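Long-range contacts in carboxyltransferase domain-containing protein (Pyrococcus horikoshii, PDB 2PHC), which is of unknown function but, as a carboxyltransferase-domain protein of the subdomain C and D family, probably binds ATP and acts as a hydrolase: residues 84-90 against 203-209; 169-173 against 188-192; 9-15 against 50-56; 125-130 against 198-202; 103-109 against 143-147. One frame throughout, in Å; residues are numbered along the deposited sequence.

Contact 3 comes first along the chain and stands apart: it joins two strands of the four-stranded antiparallel sheet, its centre about 29 Å from that of contact 1 and about 41 Å from that of contact 2. The other four lie in or beside the seven-stranded mixed sheet. Contact 1 pairs its strands 85-92 and 205-211, and the segments of contacts 2, 4 and 5 fall between them in sequence. Contacts 1, 2 and 4 touch one another, with centres about 9 to 13 Å apart, and so share one apolar core. Contact 5, its centre about 23 Å from that of contact 1, packs helix 100-107 on loop 143-147. The protein thus has two separate sheets.

Contact 1: residues 84-90 against 203-209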
# COMPACT_ATOMS: atom_id res chain seq x y z
N LYS A 84 8.97 -5.31 -4.91
CA LYS A 84 8.13 -4.54 -5.81
C LYS A 84 7.75 -3.22 -5.09
O LYS A 84 7.05 -2.39 -5.61
CB LYS A 84 6.89 -5.39 -6.13
CG LYS A 84 7.02 -6.41 -7.28
CD LYS A 84 5.68 -7.33 -7.49
CE LYS A 84 4.47 -6.57 -8.16
NZ LYS A 84 4.89 -5.92 -9.42
N THR A 85 8.27 -3.05 -3.89
CA THR A 85 7.92 -2.02 -3.01
C THR A 85 8.98 -0.94 -2.98
O THR A 85 10.17 -1.21 -2.66
CB THR A 85 7.70 -2.54 -1.59
OG1 THR A 85 6.56 -3.39 -1.58
CG2 THR A 85 7.41 -1.38 -0.63
N ILE A 86 8.54 0.30 -3.26
CA ILE A 86 9.46 1.41 -3.20
C ILE A 86 9.06 2.23 -1.97
O ILE A 86 7.90 2.55 -1.78
CB ILE A 86 9.48 2.14 -4.55
CG1 ILE A 86 10.10 1.19 -5.60
CG2 ILE A 86 10.20 3.49 -4.48
CD1 ILE A 86 9.09 0.66 -6.57
N GLU A 87 10.03 2.53 -1.11
CA GLU A 87 9.77 3.28 0.12
C GLU A 87 9.97 4.77 -0.14
O GLU A 87 11.02 5.16 -0.66
CB GLU A 87 10.73 2.83 1.24
CG GLU A 87 10.41 1.49 1.78
CD GLU A 87 10.98 1.25 3.18
OE1 GLU A 87 12.18 1.63 3.44
OE2 GLU A 87 10.23 0.70 4.01
N ILE A 88 8.99 5.58 0.25
CA ILE A 88 8.99 7.01 -0.13
C ILE A 88 8.88 7.90 1.10
O ILE A 88 7.80 7.94 1.75
CB ILE A 88 7.91 7.32 -1.26
CG1 ILE A 88 8.37 6.68 -2.59
CG2 ILE A 88 7.79 8.78 -1.54
CD1 ILE A 88 7.46 6.84 -3.81
N PRO A 89 10.01 8.59 1.48
CA PRO A 89 9.94 9.49 2.62
C PRO A 89 9.10 10.74 2.28
O PRO A 89 9.22 11.28 1.18
CB PRO A 89 11.42 9.80 2.93
CG PRO A 89 12.08 9.73 1.69
CD PRO A 89 11.39 8.59 0.92
N VAL A 90 8.21 11.08 3.23
CA VAL A 90 7.27 12.17 3.20
C VAL A 90 7.45 12.84 4.53
O VAL A 90 7.27 12.20 5.56
CB VAL A 90 5.75 11.69 3.20
CG1 VAL A 90 4.76 12.87 3.14
CG2 VAL A 90 5.42 10.68 2.04
N GLY A 203 2.24 -0.66 -11.28
CA GLY A 203 2.29 -2.08 -10.93
C GLY A 203 3.24 -2.27 -9.80
O GLY A 203 3.12 -3.26 -9.08
N ASP A 204 4.15 -1.32 -9.60
CA ASP A 204 4.87 -1.15 -8.32
C ASP A 204 4.00 -0.79 -7.08
O ASP A 204 2.89 -0.30 -7.22
CB ASP A 204 5.89 -0.03 -8.46
CG ASP A 204 7.01 -0.36 -9.48
OD1 ASP A 204 7.12 -1.50 -10.05
OD2 ASP A 204 7.82 0.56 -9.68
N TYR A 205 4.54 -1.01 -5.89
CA TYR A 205 3.87 -0.65 -4.62
C TYR A 205 4.65 0.44 -3.93
O TYR A 205 5.87 0.64 -4.14
CB TYR A 205 3.68 -1.81 -3.63
CG TYR A 205 3.10 -3.08 -4.24
CD1 TYR A 205 1.95 -3.07 -4.96
CD2 TYR A 205 3.79 -4.31 -4.12
CE1 TYR A 205 1.43 -4.28 -5.58
CE2 TYR A 205 3.31 -5.50 -4.74
CZ TYR A 205 2.14 -5.48 -5.43
OH TYR A 205 1.64 -6.63 -5.98
N VAL A 206 3.94 1.23 -3.11
CA VAL A 206 4.66 2.31 -2.47
C VAL A 206 4.40 2.28 -0.97
O VAL A 206 3.29 2.12 -0.55
CB VAL A 206 4.30 3.73 -3.05
CG1 VAL A 206 4.85 4.80 -2.09
CG2 VAL A 206 4.84 3.98 -4.56
N LYS A 207 5.44 2.53 -0.20
CA LYS A 207 5.29 2.61 1.21
C LYS A 207 5.75 4.03 1.56
O LYS A 207 6.89 4.38 1.30
CB LYS A 207 6.19 1.53 1.92
CG LYS A 207 6.00 1.45 3.50
CD LYS A 207 4.52 1.48 3.96
CE LYS A 207 4.23 1.18 5.53
NZ LYS A 207 4.95 2.19 6.42
N PHE A 208 4.84 4.87 2.09
CA PHE A 208 5.23 6.19 2.58
C PHE A 208 5.83 6.06 3.95
O PHE A 208 5.38 5.25 4.74
CB PHE A 208 4.12 7.22 2.58
CG PHE A 208 3.56 7.51 1.20
CD1 PHE A 208 4.30 8.14 0.25
CD2 PHE A 208 2.26 7.18 0.91
CE1 PHE A 208 3.73 8.42 -1.00
CE2 PHE A 208 1.70 7.45 -0.33
CZ PHE A 208 2.44 8.08 -1.25
N VAL A 209 6.89 6.84 4.17
CA VAL A 209 7.71 6.75 5.37
C VAL A 209 7.81 8.14 5.98
O VAL A 209 8.57 8.97 5.45
CB VAL A 209 9.19 6.25 5.04
CG1 VAL A 209 10.05 6.17 6.37
CG2 VAL A 209 9.19 4.90 4.30
O HOH W 1 6.93 -4.00 -9.68
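Thr-85 to Val-90 and Tyr-205 to Val-209 lie on the first and last strands in the order of the seven-stranded mixed sheet, which pair with each other in parallel, as befits the cyclophilin-like clan of this family. Their axes approach to 4.4 Å with 29° between directions. Backbone bonds alternate, as parallel pairing requires: Tyr-205 N reaches Lys-84 O at 2.9 Å, Ile-86 N binds Tyr-205 O, and the pattern continues to Val-90 N on Val-209 O. On one face, Ile-88 CD1 meets Val-206 CG1 at 3.7 Å, while Val-90 CG2 comes obliquely to the Phe-208 ring.

At the opening end of the pair, Lys-84 bends at chi3 (74°) and chi4 (52°), which curls NZ back to Gly-203 O, 3.2 Å away and above the carbonyl plane. Water 1 accepts from Lys-84 NZ at 2.8 Å and donates to Asp-204 OD1, linking the two charged groups, while Lys-84 CE lies 3.6 Å from Tyr-205 OH. Cut back to alanine, this position would probably leave Gly-203 O and water 1 without their ammonium donor and uncover part of the Tyr-205 ring. Asp-204 OD2 is held by Leu-201 N.

Beyond the pair, Tyr-205 packs on Arg-80 and Ile-81 of helix 63-82, Ile-88 and Phe-208 rest on Trp-170 of strand 167-171, and Val-206 bonds through its backbone to Tyr-123 in strand 123-129.

Contact 2: residues 169-173 against 188-192; sequences GWYAI and RTFNP
Ala-172 O is gripped by two waters that carry it across to the backbone of 188-192. Water 2 donates to Ala-172 O at 2.5 Å and accepts from Thr-189 N at 3.1 Å; water 3 donates to the same oxygen at 2.6 Å and accepts a hydrogen bond from Phe-190 N at 3.0 Å. One carbonyl just past the end of strand 167-171 therefore serves two successive amides of the loop.

The direct polar bond runs from Trp-170 NE1 to Thr-189 OG1, 2.8 Å long with an angle of 148° at the hydrogen. The hydroxyl approaches the edge of the indole and lies 22° out of its plane. Thr-189 OG1 sits between its own backbone N and carbonyl carbon (chi1 60°), the rotation that turns the oxygen to the indole while CG2 stays close by, 3.8 Å from Trp-170 NE1.

Beside this bond the packing is apolar. Ala-172 CB stands over one face of the Phe-190 ring, 3.7 Å from its centroid, in a CH-pi contact, and is nearest to Phe-190 CD2 at 3.3 Å. The same phenyl meets the ring of Phe-130, and Trp-170 also packs on Ala-135 of strand 134-138.

All four touching residues are buried, so the indole N-H, the Ala-172 carbonyl and both loop amides find partners within the contact, one a side-chain hydroxyl and the rest bound waters: the waters complete the polar bonding where direct backbone pairing is absent.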
# COMPACT_ATOMS: atom_id res chain seq x y z
N GLY A 169 -1.84 10.61 -4.01
CA GLY A 169 -0.86 10.58 -5.06
C GLY A 169 0.02 11.74 -4.75
O GLY A 169 -0.10 12.33 -3.69
N TRP A 170 0.91 12.08 -5.66
CA TRP A 170 1.73 13.26 -5.47
C TRP A 170 2.02 14.01 -6.80
O TRP A 170 2.07 13.40 -7.88
CB TRP A 170 3.02 12.93 -4.75
CG TRP A 170 4.06 12.12 -5.55
CD1 TRP A 170 5.02 12.59 -6.37
CD2 TRP A 170 4.25 10.67 -5.52
NE1 TRP A 170 5.80 11.57 -6.85
CE2 TRP A 170 5.32 10.38 -6.39
CE3 TRP A 170 3.60 9.61 -4.84
CZ2 TRP A 170 5.81 9.05 -6.58
CZ3 TRP A 170 4.07 8.26 -5.07
CH2 TRP A 170 5.16 8.02 -5.89
N TYR A 171 2.14 15.34 -6.67
CA TYR A 171 2.74 16.23 -7.66
C TYR A 171 4.23 16.01 -7.78
O TYR A 171 4.96 16.20 -6.79
CB TYR A 171 2.45 17.64 -7.25
CG TYR A 171 0.98 17.89 -7.15
CD1 TYR A 171 0.32 18.45 -8.19
CD2 TYR A 171 0.27 17.58 -6.02
CE1 TYR A 171 -1.02 18.70 -8.13
CE2 TYR A 171 -1.10 17.86 -5.91
CZ TYR A 171 -1.73 18.39 -6.98
OH TYR A 171 -3.07 18.62 -6.98
N ALA A 172 4.67 15.52 -8.94
CA ALA A 172 6.09 15.18 -9.11
C ALA A 172 6.93 16.44 -9.32
O ALA A 172 8.06 16.50 -8.91
CB ALA A 172 6.29 14.19 -10.26
N ILE A 173 6.34 17.47 -9.93
CA ILE A 173 6.98 18.78 -10.03
C ILE A 173 5.99 19.90 -9.73
O ILE A 173 4.77 19.66 -9.60
CB ILE A 173 7.66 19.00 -11.44
CG1 ILE A 173 6.61 19.00 -12.55
CG2 ILE A 173 8.68 17.93 -11.71
CD1 ILE A 173 7.10 19.77 -13.83
N ARG A 188 13.64 13.54 -5.82
CA ARG A 188 13.18 13.97 -7.13
C ARG A 188 12.62 12.71 -7.76
O ARG A 188 13.36 11.91 -8.38
CB ARG A 188 14.31 14.51 -7.95
CG ARG A 188 13.85 15.24 -9.17
CD ARG A 188 15.04 15.86 -9.92
NE ARG A 188 14.63 16.27 -11.26
CZ ARG A 188 15.34 17.06 -12.05
NH1 ARG A 188 16.52 17.51 -11.64
NH2 ARG A 188 14.89 17.38 -13.26
N THR A 189 11.29 12.56 -7.62
CA THR A 189 10.60 11.33 -8.05
C THR A 189 10.48 11.12 -9.57
O THR A 189 10.42 9.98 -10.06
CB THR A 189 9.21 11.17 -7.35
OG1 THR A 189 8.38 12.30 -7.66
CG2 THR A 189 9.38 11.02 -5.79
N PHE A 190 10.45 12.21 -10.32
CA PHE A 190 10.48 12.17 -11.78
C PHE A 190 11.68 13.01 -12.28
O PHE A 190 11.88 14.17 -11.93
CB PHE A 190 9.14 12.68 -12.45
CG PHE A 190 7.88 11.77 -12.25
CD1 PHE A 190 6.97 11.59 -13.30
CD2 PHE A 190 7.55 11.20 -10.99
CE1 PHE A 190 5.77 10.82 -13.12
CE2 PHE A 190 6.38 10.43 -10.78
CZ PHE A 190 5.47 10.30 -11.85
N ASN A 191 12.47 12.46 -13.15
CA ASN A 191 13.70 13.15 -13.48
C ASN A 191 13.99 12.79 -14.86
O ASN A 191 14.45 11.69 -15.05
CB ASN A 191 14.86 12.72 -12.56
CG ASN A 191 16.13 13.53 -12.81
OD1 ASN A 191 16.28 14.18 -13.85
ND2 ASN A 191 17.07 13.44 -11.87
N PRO A 192 13.66 13.68 -15.84
CA PRO A 192 13.94 13.26 -17.24
C PRO A 192 15.49 13.12 -17.32
O PRO A 192 16.22 13.62 -16.43
CB PRO A 192 13.35 14.43 -18.08
CG PRO A 192 13.55 15.65 -17.19
CD PRO A 192 13.17 15.06 -15.77
O HOH W 2 9.32 14.90 -7.39
O HOH W 3 10.07 15.22 -10.04

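Contact 3: residues 9-15 against 50-56; sequences SAFLISF and SSLLVIY
Phe-11 and Tyr-56 meet rim to rim at the tight end of an antiparallel strand pair, Phe-11 CE1 lying 3.3 Å from Tyr-56 CE1 with the ring planes at 20°. Tyr-56 CG is set between its backbone N and carbonyl carbon (chi1 70°), which folds the ring back across the neighbouring strand, where Ser-9 CA sits 3.6 Å above one of its faces. Farther along the same buried face, Ile-13 CD1 touches Val-54 CG2 at 3.7 Å and lies beside Leu-52 CD2. Between the strands, whose directions differ by 164°, Phe-11 N gives a 2.6 Å bond to Val-54 O, and Val-54 N returns one of 2.8 Å to Phe-11 O.

The face of Leu-12, Ser-51 and Leu-53 is less deeply covered, its residues mostly partly exposed. There Leu-12 CD1 reaches Ser-51 CB at 3.7 Å and Leu-53 CB at 4.0 Å, while Ala-10 CB touches Ile-55 CG1 at 4.0 Å.

These strands form the middle of the four-stranded sheet, flanked by 3-5 beside 10-14 and by 42-48 beside 51-56. Both covering helices lie on the tight face: 21-37 takes Ile-13 and Phe-15 through Leu-30, and 63-82 takes Phe-11 and Tyr-56 through Val-66.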
# COMPACT_ATOMS: atom_id res chain seq x y z
N SER A 9 -7.37 -31.58 9.51
CA SER A 9 -6.61 -31.61 8.28
C SER A 9 -6.62 -30.23 7.57
O SER A 9 -6.81 -30.16 6.38
CB SER A 9 -7.14 -32.73 7.40
OG SER A 9 -6.71 -33.98 7.93
N ALA A 10 -6.40 -29.16 8.34
CA ALA A 10 -6.53 -27.81 7.83
C ALA A 10 -5.65 -26.81 8.50
O ALA A 10 -5.44 -26.86 9.71
CB ALA A 10 -8.01 -27.32 7.94
N PHE A 11 -5.24 -25.80 7.73
CA PHE A 11 -4.51 -24.65 8.32
C PHE A 11 -5.13 -23.32 7.92
O PHE A 11 -5.72 -23.23 6.92
CB PHE A 11 -2.99 -24.68 7.89
CG PHE A 11 -2.21 -25.83 8.49
CD1 PHE A 11 -2.15 -27.05 7.85
CD2 PHE A 11 -1.59 -25.70 9.72
CE1 PHE A 11 -1.49 -28.10 8.41
CE2 PHE A 11 -0.95 -26.76 10.28
CZ PHE A 11 -0.88 -27.96 9.59
N LEU A 12 -5.00 -22.31 8.74
CA LEU A 12 -5.49 -21.03 8.40
C LEU A 12 -4.29 -20.07 8.43
O LEU A 12 -3.57 -20.01 9.44
CB LEU A 12 -6.52 -20.59 9.44
CG LEU A 12 -7.32 -19.30 9.20
CD1 LEU A 12 -8.44 -19.43 8.17
CD2 LEU A 12 -7.84 -18.70 10.53
N ILE A 13 -4.05 -19.53 7.26
CA ILE A 13 -3.33 -18.35 7.08
C ILE A 13 -4.22 -17.18 7.20
O ILE A 13 -5.17 -16.98 6.58
CB ILE A 13 -2.56 -18.33 5.78
CG1 ILE A 13 -1.96 -19.68 5.50
CG2 ILE A 13 -1.48 -17.31 5.82
CD1 ILE A 13 -2.03 -20.08 4.11
N SER A 14 -3.75 -16.36 8.00
CA SER A 14 -4.42 -15.40 8.90
C SER A 14 -3.69 -14.04 8.91
O SER A 14 -2.49 -14.02 8.79
CB SER A 14 -4.52 -15.97 10.34
OG SER A 14 -5.13 -15.00 11.13
N PHE A 15 -4.03 -12.67 8.45
CA PHE A 15 -3.12 -11.54 8.13
C PHE A 15 -3.00 -10.30 9.09
O PHE A 15 -2.03 -9.47 8.88
CB PHE A 15 -3.33 -11.07 6.67
CG PHE A 15 -2.90 -12.05 5.63
CD1 PHE A 15 -1.67 -11.92 5.00
CD2 PHE A 15 -3.70 -13.13 5.30
CE1 PHE A 15 -1.26 -12.82 4.04
CE2 PHE A 15 -3.32 -14.06 4.36
CZ PHE A 15 -2.05 -13.90 3.70
N SER A 50 -9.49 -11.52 5.68
CA SER A 50 -8.15 -11.45 6.25
C SER A 50 -7.60 -12.83 6.57
O SER A 50 -6.79 -12.94 7.42
CB SER A 50 -8.09 -10.56 7.51
OG SER A 50 -9.09 -10.96 8.46
N SER A 51 -8.01 -13.89 5.88
CA SER A 51 -7.37 -15.19 6.07
C SER A 51 -7.55 -16.16 4.91
O SER A 51 -8.45 -15.99 4.09
CB SER A 51 -7.92 -15.83 7.32
OG SER A 51 -9.33 -15.77 7.27
N LEU A 52 -6.75 -17.21 4.84
CA LEU A 52 -6.97 -18.26 3.90
C LEU A 52 -6.96 -19.60 4.52
O LEU A 52 -6.02 -19.98 5.11
CB LEU A 52 -5.96 -18.20 2.79
CG LEU A 52 -5.88 -19.29 1.76
CD1 LEU A 52 -6.97 -19.15 0.82
CD2 LEU A 52 -4.62 -19.09 1.10
N LEU A 53 -8.03 -20.32 4.33
CA LEU A 53 -8.14 -21.66 4.81
C LEU A 53 -7.60 -22.66 3.84
O LEU A 53 -7.88 -22.61 2.69
CB LEU A 53 -9.56 -21.97 5.24
CG LEU A 53 -9.78 -23.29 5.96
CD1 LEU A 53 -9.17 -23.33 7.26
CD2 LEU A 53 -11.19 -23.62 6.00
N VAL A 54 -6.75 -23.52 4.32
CA VAL A 54 -6.10 -24.49 3.54
C VAL A 54 -6.35 -25.88 4.11
O VAL A 54 -6.13 -26.17 5.27
CB VAL A 54 -4.55 -24.26 3.43
CG1 VAL A 54 -3.96 -25.15 2.30
CG2 VAL A 54 -4.29 -22.81 3.10
N ILE A 55 -6.80 -26.73 3.22
CA ILE A 55 -7.15 -28.07 3.58
C ILE A 55 -6.51 -29.09 2.68
O ILE A 55 -6.34 -28.82 1.48
CB ILE A 55 -8.71 -28.23 3.29
CG1 ILE A 55 -9.54 -27.33 4.22
CG2 ILE A 55 -9.19 -29.69 3.41
CD1 ILE A 55 -10.92 -27.14 3.73
N TYR A 56 -6.02 -30.13 3.32
CA TYR A 56 -5.06 -31.06 2.82
C TYR A 56 -5.52 -32.48 2.98
O TYR A 56 -6.34 -32.77 3.80
CB TYR A 56 -3.67 -30.89 3.45
CG TYR A 56 -3.44 -31.26 4.90
CD1 TYR A 56 -3.48 -30.33 5.89
CD2 TYR A 56 -3.08 -32.53 5.26
CE1 TYR A 56 -3.25 -30.65 7.15
CE2 TYR A 56 -2.84 -32.84 6.56
CZ TYR A 56 -2.93 -31.89 7.49
OH TYR A 56 -2.70 -32.18 8.77

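Contact 4: residues 125-130 against 198-202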
# COMPACT_ATOMS: atom_id res chain seq x y z
N VAL A 125 0.72 1.81 -7.42
CA VAL A 125 0.82 2.78 -8.51
C VAL A 125 0.06 2.33 -9.74
O VAL A 125 0.43 1.37 -10.41
CB VAL A 125 2.29 2.99 -8.87
CG1 VAL A 125 2.52 4.05 -10.03
CG2 VAL A 125 3.01 3.41 -7.58
N TYR A 126 -1.00 3.02 -10.06
CA TYR A 126 -1.86 2.52 -11.13
C TYR A 126 -1.72 3.35 -12.42
O TYR A 126 -2.03 2.87 -13.49
CB TYR A 126 -3.34 2.30 -10.65
CG TYR A 126 -4.13 3.58 -10.39
CD1 TYR A 126 -4.67 4.28 -11.41
CD2 TYR A 126 -4.36 4.05 -9.08
CE1 TYR A 126 -5.42 5.51 -11.22
CE2 TYR A 126 -5.13 5.29 -8.83
CZ TYR A 126 -5.64 5.98 -9.92
OH TYR A 126 -6.36 7.12 -9.74
N PHE A 127 -1.16 4.55 -12.35
CA PHE A 127 -1.08 5.38 -13.57
C PHE A 127 -0.03 6.37 -13.28
O PHE A 127 0.05 6.79 -12.15
CB PHE A 127 -2.45 6.11 -13.85
CG PHE A 127 -2.49 6.88 -15.18
CD1 PHE A 127 -2.81 6.24 -16.36
CD2 PHE A 127 -2.21 8.22 -15.23
CE1 PHE A 127 -2.84 6.95 -17.57
CE2 PHE A 127 -2.27 8.93 -16.43
CZ PHE A 127 -2.56 8.29 -17.59
N LEU A 128 0.77 6.75 -14.30
CA LEU A 128 1.65 7.91 -14.19
C LEU A 128 1.38 8.95 -15.34
O LEU A 128 1.26 8.60 -16.54
CB LEU A 128 3.12 7.49 -14.26
CG LEU A 128 3.57 6.52 -13.13
CD1 LEU A 128 4.95 6.01 -13.51
CD2 LEU A 128 3.67 7.26 -11.77
N GLY A 129 1.44 10.23 -14.96
CA GLY A 129 1.46 11.27 -15.98
C GLY A 129 2.75 12.03 -15.88
O GLY A 129 3.37 12.07 -14.78
N PHE A 130 3.06 12.51 -17.04
CA PHE A 130 4.18 13.24 -17.33
C PHE A 130 3.70 14.52 -17.90
O PHE A 130 2.76 14.71 -18.61
CB PHE A 130 5.14 12.51 -18.24
CG PHE A 130 5.58 11.22 -17.72
CD1 PHE A 130 6.69 11.12 -16.96
CD2 PHE A 130 4.89 10.09 -18.00
CE1 PHE A 130 7.11 9.92 -16.50
CE2 PHE A 130 5.31 8.89 -17.53
CZ PHE A 130 6.42 8.80 -16.78
N SER A 198 10.89 7.98 -13.84
CA SER A 198 10.16 8.08 -12.52
C SER A 198 10.72 6.96 -11.62
O SER A 198 11.02 5.89 -12.14
CB SER A 198 8.64 7.89 -12.69
OG SER A 198 8.40 6.82 -13.62
N ILE A 199 10.79 7.16 -10.32
CA ILE A 199 11.26 6.08 -9.41
C ILE A 199 10.23 4.96 -9.24
O ILE A 199 10.47 3.94 -8.60
CB ILE A 199 11.70 6.59 -8.01
CG1 ILE A 199 10.68 7.48 -7.37
CG2 ILE A 199 12.85 7.55 -8.14
CD1 ILE A 199 11.18 7.92 -5.93
N VAL A 200 9.03 4.78 -9.61
CA VAL A 200 7.93 3.86 -9.42
C VAL A 200 7.41 3.73 -10.78
O VAL A 200 7.45 4.69 -11.59
CB VAL A 200 6.94 4.55 -8.38
CG1 VAL A 200 7.53 4.86 -6.90
CG2 VAL A 200 5.86 5.47 -9.05
N LEU A 201 6.93 2.80 -11.16
CA LEU A 201 6.27 2.52 -12.42
C LEU A 201 4.93 1.85 -12.12
O LEU A 201 4.81 1.22 -11.10
CB LEU A 201 7.21 1.69 -13.32
CG LEU A 201 8.39 2.42 -13.98
CD1 LEU A 201 9.31 1.37 -14.54
CD2 LEU A 201 7.89 3.32 -15.13
N PRO A 202 3.92 2.01 -13.02
CA PRO A 202 2.67 1.28 -12.78
C PRO A 202 2.88 -0.22 -12.37
O PRO A 202 3.65 -0.98 -13.04
CB PRO A 202 1.87 1.44 -14.13
CG PRO A 202 2.33 2.81 -14.70
CD PRO A 202 3.90 2.80 -14.28
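Pro-202, Leu-128 and Val-125 bury the most surface here, and the contact is mostly apolar, with no hydrogen bond crossing between 125-130 and 198-202. Leu-128 is the central wedge. Its CG is anti to the carbonyl carbon (chi1 -61°) and the chain runs on extended, which carries CD1 into the bend of the loop, 3.5 Å from Pro-202 CD and 3.4 Å from Val-200 O, the first tighter than ordinary van der Waals contact. The same methyl lies 3.5 Å from Ser-198 OG, while Leu-128 CD2 turns to Val-200 CG2 at 3.9 Å.

Val-125 receives that same Val-200 CG2 between its two branches, with CG1 and CG2 each 3.8 Å from it. A glycine in its place would probably open a gap beside Val-200 and free that methyl to shift. Pro-202 completes the seam through its backbone, with Pro-202 CA pointing its hydrogen at Val-125 O across 3.3 Å.

Val-200 also packs on Val-206 and Ile-88. The loop folds over strand 123-129 and leads through Gly-203 and Asp-204, both backbone-bonded to Val-125, into strand 205-211, which runs antiparallel to 123-129: apolar loop-on-strand packing beside the mixed sheet, consistent with the cyclophilin-like clan of this family.

Contact 5: residues 103-109 against 143-147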
# COMPACT_ATOMS: atom_id res chain seq x y z
N VAL A 103 -7.96 18.01 6.78
CA VAL A 103 -8.21 16.56 6.43
C VAL A 103 -8.63 15.81 7.67
O VAL A 103 -9.61 15.11 7.64
CB VAL A 103 -6.98 15.81 5.84
CG1 VAL A 103 -7.31 14.28 5.76
CG2 VAL A 103 -6.60 16.39 4.48
N ALA A 104 -7.84 16.00 8.74
CA ALA A 104 -8.11 15.52 10.09
C ALA A 104 -9.49 15.94 10.51
O ALA A 104 -10.40 15.16 10.73
CB ALA A 104 -7.07 16.15 10.99
N GLN A 105 -9.70 17.22 10.53
CA GLN A 105 -10.94 17.75 11.07
C GLN A 105 -12.11 17.33 10.29
O GLN A 105 -13.13 17.00 10.89
CB GLN A 105 -10.78 19.28 11.17
CG GLN A 105 -12.09 20.06 11.35
CD GLN A 105 -11.89 21.29 12.21
OE1 GLN A 105 -10.81 21.97 12.12
NE2 GLN A 105 -12.91 21.58 13.10
N TYR A 106 -12.05 17.35 8.94
CA TYR A 106 -13.20 16.87 8.07
C TYR A 106 -13.52 15.39 8.38
O TYR A 106 -14.60 14.91 8.18
CB TYR A 106 -12.82 17.07 6.57
CG TYR A 106 -13.87 16.77 5.52
CD1 TYR A 106 -14.60 17.80 4.98
CD2 TYR A 106 -14.11 15.46 5.01
CE1 TYR A 106 -15.59 17.58 4.01
CE2 TYR A 106 -15.10 15.24 3.97
CZ TYR A 106 -15.82 16.33 3.52
OH TYR A 106 -16.82 16.24 2.59
N ASN A 107 -12.58 14.66 8.97
CA ASN A 107 -12.80 13.21 9.18
C ASN A 107 -12.84 12.82 10.63
O ASN A 107 -13.21 11.70 10.93
CB ASN A 107 -11.75 12.39 8.39
CG ASN A 107 -11.98 12.49 6.91
OD1 ASN A 107 -13.03 12.10 6.43
ND2 ASN A 107 -11.06 13.15 6.21
N GLY A 108 -12.46 13.73 11.51
CA GLY A 108 -12.83 13.62 12.93
C GLY A 108 -11.69 12.89 13.55
O GLY A 108 -11.89 12.02 14.39
N LEU A 109 -10.46 13.30 13.19
CA LEU A 109 -9.27 12.63 13.66
C LEU A 109 -8.26 13.68 14.06
O LEU A 109 -8.37 14.84 13.68
CB LEU A 109 -8.65 11.77 12.52
CG LEU A 109 -9.41 10.64 11.78
CD1 LEU A 109 -8.83 10.33 10.37
CD2 LEU A 109 -9.50 9.33 12.62
N ARG A 143 -11.07 6.48 5.68
CA ARG A 143 -11.25 7.33 6.83
C ARG A 143 -10.57 8.66 6.67
O ARG A 143 -10.83 9.58 7.47
CB ARG A 143 -10.72 6.63 8.09
CG ARG A 143 -11.61 5.50 8.58
CD ARG A 143 -10.86 4.81 9.74
NE ARG A 143 -9.72 4.00 9.32
CZ ARG A 143 -8.74 3.56 10.11
NH1 ARG A 143 -8.71 3.87 11.41
NH2 ARG A 143 -7.76 2.81 9.60
N ILE A 144 -9.63 8.74 5.72
CA ILE A 144 -9.01 10.02 5.36
C ILE A 144 -9.46 10.66 4.03
O ILE A 144 -8.92 11.67 3.62
CB ILE A 144 -7.50 9.99 5.53
CG1 ILE A 144 -6.86 8.92 4.65
CG2 ILE A 144 -7.15 9.76 6.99
CD1 ILE A 144 -5.40 9.19 4.50
N ALA A 145 -10.53 10.11 3.44
CA ALA A 145 -11.16 10.63 2.22
C ALA A 145 -11.51 12.14 2.38
O ALA A 145 -12.10 12.51 3.41
CB ALA A 145 -12.42 9.80 1.90
N THR A 146 -11.16 13.01 1.43
CA THR A 146 -11.40 14.46 1.57
C THR A 146 -11.50 15.10 0.23
O THR A 146 -10.53 15.01 -0.59
CB THR A 146 -10.25 15.21 2.36
OG1 THR A 146 -9.97 14.52 3.57
CG2 THR A 146 -10.68 16.66 2.73
N PRO A 147 -12.62 15.84 -0.01
CA PRO A 147 -12.80 16.50 -1.33
C PRO A 147 -11.75 17.56 -1.56
O PRO A 147 -11.11 17.92 -0.63
CB PRO A 147 -14.22 17.10 -1.26
CG PRO A 147 -14.45 17.36 0.22
CD PRO A 147 -13.75 16.11 0.91
O HOH W 4 -13.17 9.21 9.46
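A Schellman motif ends helix 100-107, and this end packs against 143-147, Tyr-106 giving the most surface on its segment and Asn-107 carrying the hydrogen bonds. Gly-108 takes the positive phi (92°) of the C-prime position, and Leu-109 N returns to Ala-104 O at 3.1 Å. Asn-107 ND2 reaches Val-103 O in the preceding turn at 2.8 Å and Ala-145 O across the contact at 3.1 Å, with a weak bond to Thr-146 OG1 at 3.2 Å. Ala-145 O lies in the plane of the carboxamide, although the nitrogen stands well above the carbonyl's own plane.

On one flank the Tyr-106 ring presents a face to Pro-147, whose CD lies 3.3 Å from Tyr-106 CZ; Thr-146 CG2 also lies over a face. On the other, Leu-109 CD1 crosses Ile-144 CG2 at 3.8 Å. Water 4 donates both to Asn-107 O, 2.9 Å away, and to Arg-143 O. Ile-144 packs on Ile-117 of helix 111-119, while Val-103 and Thr-146 rest on Ile-163.

Bonds within the helix and across to the loop probably limit the rotation of the carboxamide. One side-chain nitrogen donates hydrogen bonds to carbonyls of both segments and ties the helix terminus to the loop.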